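Local coordinates for long form salivary protein D7L1 (Aedes aegypti, PDB 3DXL), which binds and sequesters host biogenic amines and leukotrienes during mosquito blood feeding, using separate pockets for amines and lipids, at residues 52-55 with 56-60; 103-106 with 107-110; 129-132 with 133-136; 150-153 with 154-157; 184-187 with 188-192. All blocks are in the same frame, centred on the assembly; numbering follows the deposited sequence. Where two conformers were deposited one is given.

In the fold
The five contacts follow one another along a largely helical chain. Contacts 1 and 2 lie in the first of two PBP/GOBP-family regions. Their centres are about 11 Å apart, and they touch where helix 45-58 packs on helix 106-119. Contacts 4 and 5 lie in the second region, about 15 Å apart by centres, and the Cys157-Cys192 disulfide joins helices 153-161 and 184-196 there. Contact 3, at the start of helix 132-142, is about 20 Å from contacts 1 and 4 by centres. Contacts 2 and 5 are the farthest pair, about 40 Å between centres. Contact 3 includes part of the leukotriene site. Contact 5 holds His189 of the separate noradrenaline pocket, and contact 4 borders it.

Contact 1. Residues 52-55 with 56-60; sequences KCVL and VRTGL
Leu55 and Leu60 meet where helix 45-58 ends. Leu55 turns its CG beside its own backbone N (chi1 -67°). This brings CD2 to 3.8 Å from Leu60 CB. Leu60 CD1 reaches the same methyl, and the two leucines cross obliquely. Lys52 and Val56 run side by side and point the same way, Lys52 CG being 4.1 Å from Val56 CG2. The lysine chain is extended, and its NZ bonds to Asn104 OD1. Arg57 lays CB and CG against Cys53 O, then stretches out toward Phe11 and Arg15 of helix 6-20, to which Cys53 is tied by its disulfide with Cys16.

Thr58 has two conformers. In one of them OG1 lies 2.9 Å from Val54 O and 3.2 Å from Leu55 O; which of the two takes its proton is not settled. With chi1 at 56°, this OG1 sits between the backbone N and the carbonyl carbon and faces the preceding turn. A glycerol, probably from the crystallisation liquor, also bonds to it.

The backbone keeps helical bonds to the end: Val56 N to Lys52 O is 2.9 Å and Thr58 N to Val54 O is 3.0 Å. The next one, Gly59 N to Leu55 O, is weak. Gly59 has a phi of 90°, and there the helix stops.

The chemistry implies a C-terminal turn whose last carbonyls are met by amides, the final bond weak, and in one conformer by a threonine hydroxyl that can serve either of two of them. The two leucines keep an apolar contact across the point where the chain leaves the helix.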
loop_
_atom_site.group_PDB
_atom_site.type_symbol
_atom_site.label_atom_id
_atom_site.label_comp_id
_atom_site.label_asym_id
_atom_site.label_seq_id
_atom_site.Cartn_x
_atom_site.Cartn_y
_atom_site.Cartn_z
ATOM N N LYS A 52 -6.248 13.654 -6.910
ATOM C CA LYS A 52 -5.431 14.283 -5.875
ATOM C C LYS A 52 -4.770 13.221 -4.993
ATOM O O LYS A 52 -3.595 13.329 -4.659
ATOM C CB LYS A 52 -6.243 15.261 -5.017
ATOM C CG LYS A 52 -5.415 15.924 -3.916
ATOM C CD LYS A 52 -6.267 16.629 -2.864
ATOM C CE LYS A 52 -5.494 16.776 -1.547
ATOM N NZ LYS A 52 -6.222 17.555 -0.512
ATOM N N CYS A 53 -5.536 12.200 -4.610
ATOM C CA CYS A 53 -5.015 11.108 -3.778
ATOM C C CYS A 53 -3.783 10.457 -4.401
ATOM O O CYS A 53 -2.765 10.263 -3.733
ATOM C CB CYS A 53 -6.113 10.065 -3.549
ATOM S SG CYS A 53 -5.664 8.613 -2.555
ATOM N N VAL A 54 -3.877 10.122 -5.684
ATOM C CA VAL A 54 -2.768 9.478 -6.367
ATOM C C VAL A 54 -1.559 10.413 -6.434
ATOM O O VAL A 54 -0.424 10.009 -6.189
ATOM C CB VAL A 54 -3.177 9.016 -7.785
ATOM C CG1 VAL A 54 -1.976 8.503 -8.574
ATOM C CG2 VAL A 54 -4.262 7.949 -7.722
ATOM N N LEU A 55 -1.811 11.677 -6.760
ATOM C CA LEU A 55 -0.734 12.658 -6.857
ATOM C C LEU A 55 -0.020 12.884 -5.523
ATOM O O LEU A 55 1.197 13.063 -5.482
ATOM C CB LEU A 55 -1.272 13.978 -7.416
ATOM C CG LEU A 55 -1.735 13.904 -8.875
ATOM C CD1 LEU A 55 -2.608 15.093 -9.237
ATOM C CD2 LEU A 55 -0.557 13.776 -9.847
ATOM N N VAL A 56 -0.781 12.872 -4.435
ATOM C CA VAL A 56 -0.205 13.043 -3.103
ATOM C C VAL A 56 0.611 11.819 -2.685
ATOM O O VAL A 56 1.738 11.953 -2.211
ATOM C CB VAL A 56 -1.287 13.393 -2.066
ATOM C CG1 VAL A 56 -0.734 13.341 -0.646
ATOM C CG2 VAL A 56 -1.845 14.779 -2.366
ATOM N N ARG A 57 0.060 10.626 -2.890
ATOM C CA ARG A 57 0.789 9.415 -2.485
ATOM C C ARG A 57 2.066 9.192 -3.299
ATOM O O ARG A 57 3.049 8.652 -2.797
ATOM C CB ARG A 57 -0.114 8.176 -2.518
ATOM C CG ARG A 57 -1.084 8.097 -1.345
ATOM C CD ARG A 57 -1.734 6.722 -1.271
ATOM N NE ARG A 57 -2.446 6.528 -0.009
ATOM C CZ ARG A 57 -1.955 5.910 1.065
ATOM N NH1 ARG A 57 -0.745 5.361 1.055
ATOM N NH2 ARG A 57 -2.701 5.806 2.153
ATOM N N THR A 58 2.073 9.650 -4.550
ATOM C CA THR A 58 3.267 9.491 -5.385
ATOM C C THR A 58 4.269 10.599 -5.136
ATOM O O THR A 58 5.449 10.444 -5.439
ATOM C CB THR A 58 2.954 9.466 -6.885
ATOM O OG1 THR A 58 2.237 10.654 -7.244
ATOM C CG2 THR A 58 2.149 8.233 -7.232
ATOM N N GLY A 59 3.806 11.707 -4.566
ATOM C CA GLY A 59 4.674 12.856 -4.309
ATOM C C GLY A 59 4.722 13.858 -5.450
ATOM O O GLY A 59 5.497 14.815 -5.400
ATOM N N LEU A 60 3.884 13.661 -6.468
ATOM C CA LEU A 60 3.794 14.612 -7.578
ATOM C C LEU A 60 3.148 15.914 -7.149
ATOM O O LEU A 60 3.450 16.971 -7.709
ATOM C CB LEU A 60 3.024 14.013 -8.754
ATOM C CG LEU A 60 3.786 13.032 -9.625
ATOM C CD1 LEU A 60 2.830 12.221 -10.452
ATOM C CD2 LEU A 60 4.783 13.766 -10.520
#

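Contact 2. Residues 103-106 with 107-110; sequences NNDC and AAVF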
loop_
_atom_site.group_PDB
_atom_site.type_symbol
_atom_site.label_atom_id
_atom_site.label_comp_id
_atom_site.label_asym_id
_atom_site.label_seq_id
_atom_site.Cartn_x
_atom_site.Cartn_y
_atom_site.Cartn_z
ATOM N N ASN A 103 -3.570 25.370 -4.905
ATOM C CA ASN A 103 -4.253 25.133 -3.632
ATOM C C ASN A 103 -4.495 23.652 -3.346
ATOM O O ASN A 103 -4.769 22.876 -4.260
ATOM C CB ASN A 103 -5.592 25.877 -3.591
ATOM C CG ASN A 103 -5.434 27.392 -3.612
ATOM O OD1 ASN A 103 -4.361 27.927 -3.325
ATOM N ND2 ASN A 103 -6.516 28.089 -3.950
ATOM N N ASN A 104 -4.392 23.288 -2.069
ATOM C CA ASN A 104 -4.562 21.911 -1.605
ATOM C C ASN A 104 -6.037 21.543 -1.415
ATOM O O ASN A 104 -6.496 21.278 -0.299
ATOM C CB ASN A 104 -3.758 21.697 -0.311
ATOM C CG ASN A 104 -3.819 20.262 0.195
ATOM O OD1 ASN A 104 -3.924 19.318 -0.587
ATOM N ND2 ASN A 104 -3.754 20.098 1.512
ATOM N N ASP A 105 -6.779 21.574 -2.515
ATOM C CA ASP A 105 -8.121 21.020 -2.577
ATOM C C ASP A 105 -8.220 20.164 -3.832
ATOM O O ASP A 105 -7.508 20.400 -4.812
ATOM C CB ASP A 105 -9.201 22.115 -2.530
ATOM C CG ASP A 105 -9.138 23.071 -3.710
ATOM O OD1 ASP A 105 -8.509 24.146 -3.566
ATOM O OD2 ASP A 105 -9.729 22.768 -4.766
ATOM N N CYS A 106 -9.091 19.163 -3.795
ATOM C CA CYS A 106 -9.178 18.188 -4.876
ATOM C C CYS A 106 -9.388 18.840 -6.233
ATOM O O CYS A 106 -8.700 18.515 -7.199
ATOM C CB CYS A 106 -10.308 17.196 -4.621
ATOM S SG CYS A 106 -10.120 16.162 -3.174
ATOM N N ALA A 107 -10.352 19.749 -6.299
ATOM C CA ALA A 107 -10.721 20.379 -7.563
ATOM C C ALA A 107 -9.532 21.105 -8.207
ATOM O O ALA A 107 -9.257 20.933 -9.399
ATOM C CB ALA A 107 -11.900 21.337 -7.364
ATOM N N ALA A 108 -8.819 21.880 -7.397
ATOM C CA ALA A 108 -7.706 22.688 -7.890
ATOM C C ALA A 108 -6.526 21.828 -8.344
ATOM O O ALA A 108 -5.958 22.050 -9.422
ATOM C CB ALA A 108 -7.273 23.701 -6.841
ATOM N N VAL A 109 -6.165 20.840 -7.525
ATOM C CA VAL A 109 -5.080 19.928 -7.851
ATOM C C VAL A 109 -5.399 19.159 -9.127
ATOM O O VAL A 109 -4.566 19.076 -10.043
ATOM C CB VAL A 109 -4.788 18.957 -6.679
ATOM C CG1 VAL A 109 -3.766 17.898 -7.081
ATOM C CG2 VAL A 109 -4.299 19.738 -5.466
ATOM N N PHE A 110 -6.611 18.612 -9.199
ATOM C CA PHE A 110 -7.009 17.843 -10.367
ATOM C C PHE A 110 -6.998 18.692 -11.637
ATOM O O PHE A 110 -6.472 18.265 -12.661
ATOM C CB PHE A 110 -8.380 17.199 -10.177
ATOM C CG PHE A 110 -8.749 16.288 -11.290
ATOM C CD1 PHE A 110 -8.390 14.945 -11.255
ATOM C CD2 PHE A 110 -9.412 16.776 -12.411
ATOM C CE1 PHE A 110 -8.710 14.100 -12.302
ATOM C CE2 PHE A 110 -9.732 15.944 -13.467
ATOM C CZ PHE A 110 -9.387 14.600 -13.414
#
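Asp105 turns its carboxylate over the first turn of helix 106-119 and caps it. OD2 accepts from Ala108 N at 2.9 Å, with an N-H...O angle of 155°. The amide comes from above the carboxylate plane, 44° out of it. A chi1 of 63° places CG between the backbone N and the carbonyl carbon, which swings the acid toward the helix amides. Asp105 is the N-cap: it stands just before the helix and its side chain takes the Ala108 amide.

The methyl of Ala108 lies against the same carboxylate, its CB 3.3 Å from Asp105 OD2 and 3.5 Å from Asp105 OD1. Ala107 CB lies a little farther off, 3.7 Å from Asp105 OD2.

Val109 faces the backbone of the incoming loop. Its CG2 packs 3.4 Å from Asn103 O and 3.3 Å from Asp105 O. The loop makes an inverse gamma turn centred on Asn104, just before Asp105. Asp105 O also takes the Val109 amide, N to O 3.1 Å, in an almost straight bond. The next helical bond runs from Phe110 N to Cys106 O.

Two side chains lead away from this turn. Cys106 forms a disulfide with Cys49, which fastens the helix start to helix 45-58. Phe110 carries its ring toward Asn39, Val42 and Thr47. Val109 also packs on Leu55 and Tyr61.

The capping acid is a negative group at the positive end of a helix dipole. That setting would be expected to favour its ionised form. It also gives the Ala108 amide an acceptor where no earlier helical carbonyl exists.

Contact 3. Residues 129-132 with 133-136; sequences HGNK and ELTK
Asn131 and Thr135 make the tight part of this contact. Asn131 O takes two bonds from Thr135, one from N at 2.9 Å and one from OG1 at 2.7 Å. The amide comes nearly head-on to the carbonyl, while the hydroxyl sits above the carbonyl plane. Thr135 has its OG1 beside its own backbone N (chi1 -56°), and this lets it reach the preceding turn.

The Asn131 side chain also bonds to the helix. OD1 accepts from Leu134 N at 3.0 Å and is met from above the amide plane, 46° out of it. The amide group also lies against the leucine, Asn131 ND2 being 3.6 Å from Leu134 CD1, and ND2 bonds to Asn126 OD1. This is an asparagine N-cap at the head of helix 132-142. The loop before it carries Gly130, which binds leukotriene E4 together with Trp37 and Lys149.

The looser part lies toward His129 and holds two waters. One bonds to His129 ND1 at 2.9 Å, in the plane of the ring, and donates to Thr135 OG1 at 2.8 Å. The second accepts from Asn131 N and gives a weak bond to the same hydroxyl. His129 NE2 is held by Phe4 O. On the solvent side Lys132, Glu133 and Lys136 are exposed. The ends of Glu133 and Lys136 lead away from the turn; Lys132 NZ forms a salt bridge with Glu36.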
loop_
_atom_site.group_PDB
_atom_site.type_symbol
_atom_site.label_atom_id
_atom_site.label_comp_id
_atom_site.label_asym_id
_atom_site.label_seq_id
_atom_site.Cartn_x
_atom_site.Cartn_y
_atom_site.Cartn_z
ATOM N N HIS A 129 4.272 2.180 -13.755
ATOM C CA HIS A 129 3.811 0.776 -13.690
ATOM C C HIS A 129 2.331 0.622 -14.012
ATOM O O HIS A 129 1.638 -0.213 -13.417
ATOM C CB HIS A 129 4.172 0.107 -12.347
ATOM C CG HIS A 129 5.611 0.245 -11.985
ATOM N ND1 HIS A 129 6.632 -0.205 -12.797
ATOM C CD2 HIS A 129 6.202 0.783 -10.894
ATOM C CE1 HIS A 129 7.793 0.058 -12.222
ATOM N NE2 HIS A 129 7.558 0.652 -11.063
ATOM N N GLY A 130 1.863 1.433 -14.959
ATOM C CA GLY A 130 0.513 1.344 -15.483
ATOM C C GLY A 130 0.427 0.625 -16.817
ATOM O O GLY A 130 -0.666 0.297 -17.262
ATOM N N ASN A 131 1.570 0.384 -17.460
ATOM C CA ASN A 131 1.596 -0.341 -18.731
ATOM C C ASN A 131 1.518 -1.837 -18.443
ATOM O O ASN A 131 2.438 -2.414 -17.868
ATOM C CB ASN A 131 2.853 0.011 -19.534
ATOM C CG ASN A 131 2.901 -0.667 -20.897
ATOM O OD1 ASN A 131 2.718 -1.877 -21.014
ATOM N ND2 ASN A 131 3.157 0.118 -21.936
ATOM N N LYS A 132 0.411 -2.463 -18.836
ATOM C CA LYS A 132 0.156 -3.866 -18.500
ATOM C C LYS A 132 1.248 -4.814 -18.984
ATOM O O LYS A 132 1.703 -5.676 -18.231
ATOM C CB LYS A 132 -1.204 -4.308 -19.041
ATOM C CG LYS A 132 -2.373 -3.622 -18.358
ATOM C CD LYS A 132 -3.690 -4.041 -18.967
ATOM C CE LYS A 132 -4.833 -3.230 -18.382
ATOM N NZ LYS A 132 -6.111 -3.476 -19.105
ATOM N N GLU A 133 1.681 -4.655 -20.232
ATOM C CA GLU A 133 2.702 -5.537 -20.797
ATOM C C GLU A 133 4.057 -5.352 -20.124
ATOM O O GLU A 133 4.713 -6.333 -19.757
ATOM C CB GLU A 133 2.813 -5.367 -22.320
ATOM C CG GLU A 133 3.860 -6.266 -22.991
ATOM C CD GLU A 133 3.532 -7.760 -22.940
ATOM O OE1 GLU A 133 2.396 -8.142 -22.575
ATOM O OE2 GLU A 133 4.425 -8.564 -23.282
ATOM N N LEU A 134 4.470 -4.102 -19.942
ATOM C CA LEU A 134 5.742 -3.831 -19.299
ATOM C C LEU A 134 5.740 -4.315 -17.849
ATOM O O LEU A 134 6.729 -4.865 -17.374
ATOM C CB LEU A 134 6.081 -2.338 -19.365
ATOM C CG LEU A 134 6.398 -1.752 -20.751
ATOM C CD1 LEU A 134 6.552 -0.237 -20.674
ATOM C CD2 LEU A 134 7.647 -2.390 -21.351
ATOM N N THR A 135 4.628 -4.110 -17.152
ATOM C CA THR A 135 4.543 -4.456 -15.741
ATOM C C THR A 135 4.542 -5.983 -15.555
ATOM O O THR A 135 5.194 -6.504 -14.647
ATOM C CB THR A 135 3.339 -3.758 -15.095
ATOM O OG1 THR A 135 3.444 -2.345 -15.317
ATOM C CG2 THR A 135 3.289 -4.019 -13.600
ATOM N N LYS A 136 3.878 -6.701 -16.457
ATOM C CA LYS A 136 3.913 -8.168 -16.446
ATOM C C LYS A 136 5.352 -8.679 -16.509
ATOM O O LYS A 136 5.735 -9.589 -15.765
ATOM C CB LYS A 136 3.096 -8.720 -17.616
ATOM C CG LYS A 136 3.145 -10.237 -17.787
ATOM C CD LYS A 136 2.465 -10.661 -19.080
ATOM C CE LYS A 136 2.739 -12.122 -19.400
ATOM N NZ LYS A 136 2.080 -13.050 -18.439
HETATM O O HOH W 1 6.071 -1.438 -15.349
HETATM O O HOH W 2 4.557 0.384 -16.915
#

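Contact 4. Residues 150-153 with 154-157; sequences KQSY and FEFC
Ser152 supports the first turn of helix 153-161 with two acceptors. Its OG takes Glu155 N at 3.2 Å in a straight bond of 167°, and its O takes Phe156 N at 3.0 Å. OG stands anti to the backbone N (chi1 167°), which aims it at the helix amides. The same OG hydrogen bonds to Glu268 OE2.

Two waters extend this polar side. Both donate to Glu155 OE1. One accepts from Ser152 N at 2.8 Å, the other from Gln151 NE2 at 3.0 Å. The Gln151 side chain crosses that of Phe156 at about a right angle, with Gln151 NE2 3.7 Å from Phe156 CA. Its OE1 is held by Gln148 N.

Farther out come the rings. Tyr153 and Phe156 run side by side but turn their planes 75° apart. The edge of Phe156 meets one face of Tyr153, a T-shaped pair, with Phe156 CD2 3.6 Å from Tyr153 CE2 and offset toward the rim. Cys157 SG also lies 3.6 Å from Tyr153 CE2, an oblique sulfur-aromatic contact. Phe154 turns away and meets Phe264 edge-to-face.

The whole is a serine N-cap followed, within the first turn, by a T-shaped Tyr153-Phe156 pair. It borders the noradrenaline site: Glu268 binds noradrenaline, and the Ser152 hydroxyl bonds to Glu268, which is consistent with a second-shell role.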
loop_
_atom_site.group_PDB
_atom_site.type_symbol
_atom_site.label_atom_id
_atom_site.label_comp_id
_atom_site.label_asym_id
_atom_site.label_seq_id
_atom_site.Cartn_x
_atom_site.Cartn_y
_atom_site.Cartn_z
ATOM N N LYS A 150 -2.470 -10.717 -6.702
ATOM C CA LYS A 150 -3.337 -11.761 -6.147
ATOM C C LYS A 150 -2.644 -12.636 -5.088
ATOM O O LYS A 150 -3.160 -13.703 -4.723
ATOM C CB LYS A 150 -3.971 -12.623 -7.253
ATOM C CG LYS A 150 -4.718 -11.842 -8.343
ATOM C CD LYS A 150 -5.993 -11.164 -7.835
ATOM C CE LYS A 150 -7.092 -12.174 -7.477
ATOM N NZ LYS A 150 -7.539 -13.034 -8.620
ATOM N N GLN A 151 -1.506 -12.173 -4.573
ATOM C CA GLN A 151 -0.784 -12.908 -3.535
ATOM C C GLN A 151 -0.979 -12.251 -2.167
ATOM O O GLN A 151 -0.779 -11.055 -2.009
ATOM C CB GLN A 151 0.706 -13.008 -3.872
ATOM C CG GLN A 151 1.495 -13.803 -2.837
ATOM C CD GLN A 151 2.973 -13.890 -3.149
ATOM O OE1 GLN A 151 3.560 -12.981 -3.747
ATOM N NE2 GLN A 151 3.597 -14.987 -2.710
ATOM N N SER A 152 -1.367 -13.037 -1.166
ATOM C CA SER A 152 -1.361 -12.537 0.204
ATOM C C SER A 152 -0.018 -11.889 0.520
ATOM O O SER A 152 1.033 -12.495 0.284
ATOM C CB SER A 152 -1.560 -13.704 1.156
ATOM O OG SER A 152 -1.260 -13.320 2.487
ATOM N N TYR A 153 -0.026 -10.672 1.061
ATOM C CA TYR A 153 1.244 -10.054 1.415
ATOM C C TYR A 153 1.950 -10.853 2.515
ATOM O O TYR A 153 3.172 -10.970 2.537
ATOM C CB TYR A 153 1.105 -8.573 1.816
ATOM C CG TYR A 153 2.384 -7.812 1.526
ATOM C CD1 TYR A 153 2.495 -7.018 0.385
ATOM C CD2 TYR A 153 3.507 -7.931 2.352
ATOM C CE1 TYR A 153 3.674 -6.356 0.082
ATOM C CE2 TYR A 153 4.688 -7.283 2.066
ATOM C CZ TYR A 153 4.771 -6.494 0.922
ATOM O OH TYR A 153 5.948 -5.847 0.617
ATOM N N PHE A 154 1.164 -11.390 3.445
ATOM C CA PHE A 154 1.720 -12.218 4.514
ATOM C C PHE A 154 2.448 -13.432 3.931
ATOM O O PHE A 154 3.554 -13.758 4.363
ATOM C CB PHE A 154 0.621 -12.676 5.484
ATOM C CG PHE A 154 0.081 -11.589 6.392
ATOM C CD1 PHE A 154 -0.006 -11.829 7.762
ATOM C CD2 PHE A 154 -0.388 -10.371 5.906
ATOM C CE1 PHE A 154 -0.515 -10.874 8.629
ATOM C CE2 PHE A 154 -0.910 -9.404 6.792
ATOM C CZ PHE A 154 -0.975 -9.662 8.151
ATOM N N GLU A 155 1.829 -14.100 2.961
ATOM C CA GLU A 155 2.461 -15.245 2.312
ATOM C C GLU A 155 3.733 -14.869 1.579
ATOM O O GLU A 155 4.704 -15.618 1.607
ATOM C CB GLU A 155 1.484 -15.960 1.398
ATOM C CG GLU A 155 0.396 -16.630 2.185
ATOM C CD GLU A 155 -0.545 -17.439 1.339
ATOM O OE1 GLU A 155 -0.303 -17.597 0.119
ATOM O OE2 GLU A 155 -1.535 -17.934 1.914
ATOM N N PHE A 156 3.737 -13.713 0.914
ATOM C CA PHE A 156 4.956 -13.219 0.277
ATOM C C PHE A 156 6.110 -13.169 1.286
ATOM O O PHE A 156 7.202 -13.667 1.005
ATOM C CB PHE A 156 4.710 -11.842 -0.366
ATOM C CG PHE A 156 5.974 -11.035 -0.575
ATOM C CD1 PHE A 156 6.912 -11.401 -1.541
ATOM C CD2 PHE A 156 6.239 -9.933 0.226
ATOM C CE1 PHE A 156 8.090 -10.676 -1.684
ATOM C CE2 PHE A 156 7.412 -9.195 0.069
ATOM C CZ PHE A 156 8.336 -9.573 -0.885
ATOM N N CYS A 157 5.866 -12.573 2.452
ATOM C CA CYS A 157 6.901 -12.457 3.472
ATOM C C CYS A 157 7.283 -13.831 4.027
ATOM O O CYS A 157 8.477 -14.156 4.153
ATOM C CB CYS A 157 6.442 -11.541 4.601
ATOM S SG CYS A 157 6.186 -9.822 4.091
HETATM O O HOH W 3 1.756 -17.225 -1.812
HETATM O O HOH W 4 -1.750 -15.817 -1.595
#

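Contact 5. Residues 184-187 with 188-192; sequences ALFK and EHTDC
Phe186, His189 and Thr190 meet on helix 184-196, which brings His189 to the noradrenaline site. Thr190 reaches back one turn and doubles the helical bond. Its N and its OG1 are each 2.9 Å from Phe186 O, and they approach from opposite faces of the carbonyl plane. OG1 lies beside the backbone N of Thr190 (chi1 -62°). From there it also sits over one face of the Phe186 ring, toward the rim, with Thr190 OG1 3.3 Å from Phe186 CZ.

With chi1 at -176°, Phe186 CG lies opposite the backbone N, and the ring leans along the helix toward Thr190. It meets His189 obliquely, Phe186 CE1 being 4.1 Å from His189 CD2, with the planes 33° apart. His189 N bonds to Leu185 O at 2.9 Å.

Through His189 this helix contributes to the amine pocket. His189 binds noradrenaline and lies near Glu158, another residue of the site; in the crystal its NE2 holds a glycerol, probably from the crystallisation liquor. Tyr248 of helix 243-253 touches both Phe186 and Thr190.

Other faces of the helix carry charge. The backbone bond from Asp191 N to Lys187 O is 3.0 Å long. Lys187 NZ forms a salt bridge with Glu242, while Asp191 OD2 forms a salt bridge with Lys195 and OD1 a hydrogen bond with Ser244.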
loop_
_atom_site.group_PDB
_atom_site.type_symbol
_atom_site.label_atom_id
_atom_site.label_comp_id
_atom_site.label_asym_id
_atom_site.label_seq_id
_atom_site.Cartn_x
_atom_site.Cartn_y
_atom_site.Cartn_z
ATOM N N ALA A 184 16.432 -12.598 15.172
ATOM C CA ALA A 184 16.646 -11.633 14.090
ATOM C C ALA A 184 15.810 -11.931 12.845
ATOM O O ALA A 184 15.269 -11.013 12.217
ATOM C CB ALA A 184 18.132 -11.559 13.728
ATOM N N LEU A 185 15.704 -13.205 12.481
ATOM C CA LEU A 185 14.912 -13.600 11.316
ATOM C C LEU A 185 13.455 -13.178 11.466
ATOM O O LEU A 185 12.877 -12.597 10.540
ATOM C CB LEU A 185 15.002 -15.109 11.068
ATOM C CG LEU A 185 14.226 -15.670 9.872
ATOM C CD1 LEU A 185 14.714 -15.072 8.563
ATOM C CD2 LEU A 185 14.322 -17.186 9.816
ATOM N N PHE A 186 12.856 -13.458 12.620
ATOM C CA PHE A 186 11.472 -13.089 12.835
ATOM C C PHE A 186 11.270 -11.569 12.854
ATOM O O PHE A 186 10.252 -11.064 12.380
ATOM C CB PHE A 186 10.906 -13.733 14.100
ATOM C CG PHE A 186 9.454 -13.441 14.303
ATOM C CD1 PHE A 186 8.493 -14.026 13.480
ATOM C CD2 PHE A 186 9.051 -12.544 15.283
ATOM C CE1 PHE A 186 7.145 -13.748 13.657
ATOM C CE2 PHE A 186 7.699 -12.258 15.464
ATOM C CZ PHE A 186 6.750 -12.861 14.651
ATOM N N LYS A 187 12.241 -10.839 13.389
ATOM C CA LYS A 187 12.169 -9.384 13.361
ATOM C C LYS A 187 12.185 -8.832 11.937
ATOM O O LYS A 187 11.474 -7.881 11.635
ATOM C CB LYS A 187 13.275 -8.767 14.220
ATOM C CG LYS A 187 13.135 -9.115 15.703
ATOM C CD LYS A 187 14.146 -8.386 16.559
ATOM C CE LYS A 187 14.018 -8.791 18.022
ATOM N NZ LYS A 187 15.069 -8.141 18.845
ATOM N N GLU A 188 12.955 -9.459 11.058
ATOM C CA GLU A 188 13.004 -9.034 9.662
ATOM C C GLU A 188 11.719 -9.407 8.933
ATOM O O GLU A 188 11.183 -8.619 8.158
ATOM C CB GLU A 188 14.202 -9.656 8.953
ATOM C CG GLU A 188 14.596 -8.911 7.690
ATOM C CD GLU A 188 15.763 -9.542 6.949
ATOM O OE1 GLU A 188 16.519 -10.336 7.556
ATOM O OE2 GLU A 188 15.912 -9.242 5.744
ATOM N N HIS A 189 11.231 -10.618 9.165
ATOM C CA HIS A 189 9.970 -11.054 8.608
ATOM C C HIS A 189 8.827 -10.114 9.023
ATOM O O HIS A 189 7.990 -9.721 8.197
ATOM C CB HIS A 189 9.674 -12.498 9.037
ATOM C CG HIS A 189 8.247 -12.884 8.830
ATOM N ND1 HIS A 189 7.734 -13.209 7.592
ATOM C CD2 HIS A 189 7.204 -12.913 9.690
ATOM C CE1 HIS A 189 6.440 -13.457 7.707
ATOM N NE2 HIS A 189 6.096 -13.287 8.972
ATOM N N THR A 190 8.811 -9.726 10.294
ATOM C CA THR A 190 7.751 -8.879 10.810
ATOM C C THR A 190 7.870 -7.473 10.222
ATOM O O THR A 190 6.858 -6.836 9.949
ATOM C CB THR A 190 7.770 -8.874 12.346
ATOM O OG1 THR A 190 7.526 -10.212 12.825
ATOM C CG2 THR A 190 6.709 -7.979 12.907
ATOM N N ASP A 191 9.097 -7.009 9.999
ATOM C CA ASP A 191 9.312 -5.759 9.261
ATOM C C ASP A 191 8.706 -5.837 7.850
ATOM O O ASP A 191 8.038 -4.897 7.396
ATOM C CB ASP A 191 10.807 -5.417 9.218
ATOM C CG ASP A 191 11.068 -4.014 8.704
ATOM O OD1 ASP A 191 10.526 -3.046 9.282
ATOM O OD2 ASP A 191 11.806 -3.893 7.718
ATOM N N CYS A 192 8.926 -6.954 7.167
ATOM C CA CYS A 192 8.339 -7.184 5.837
ATOM C C CYS A 192 6.821 -7.055 5.879
ATOM O O CYS A 192 6.225 -6.366 5.041
ATOM C CB CYS A 192 8.756 -8.566 5.316
ATOM S SG CYS A 192 8.096 -9.071 3.695
#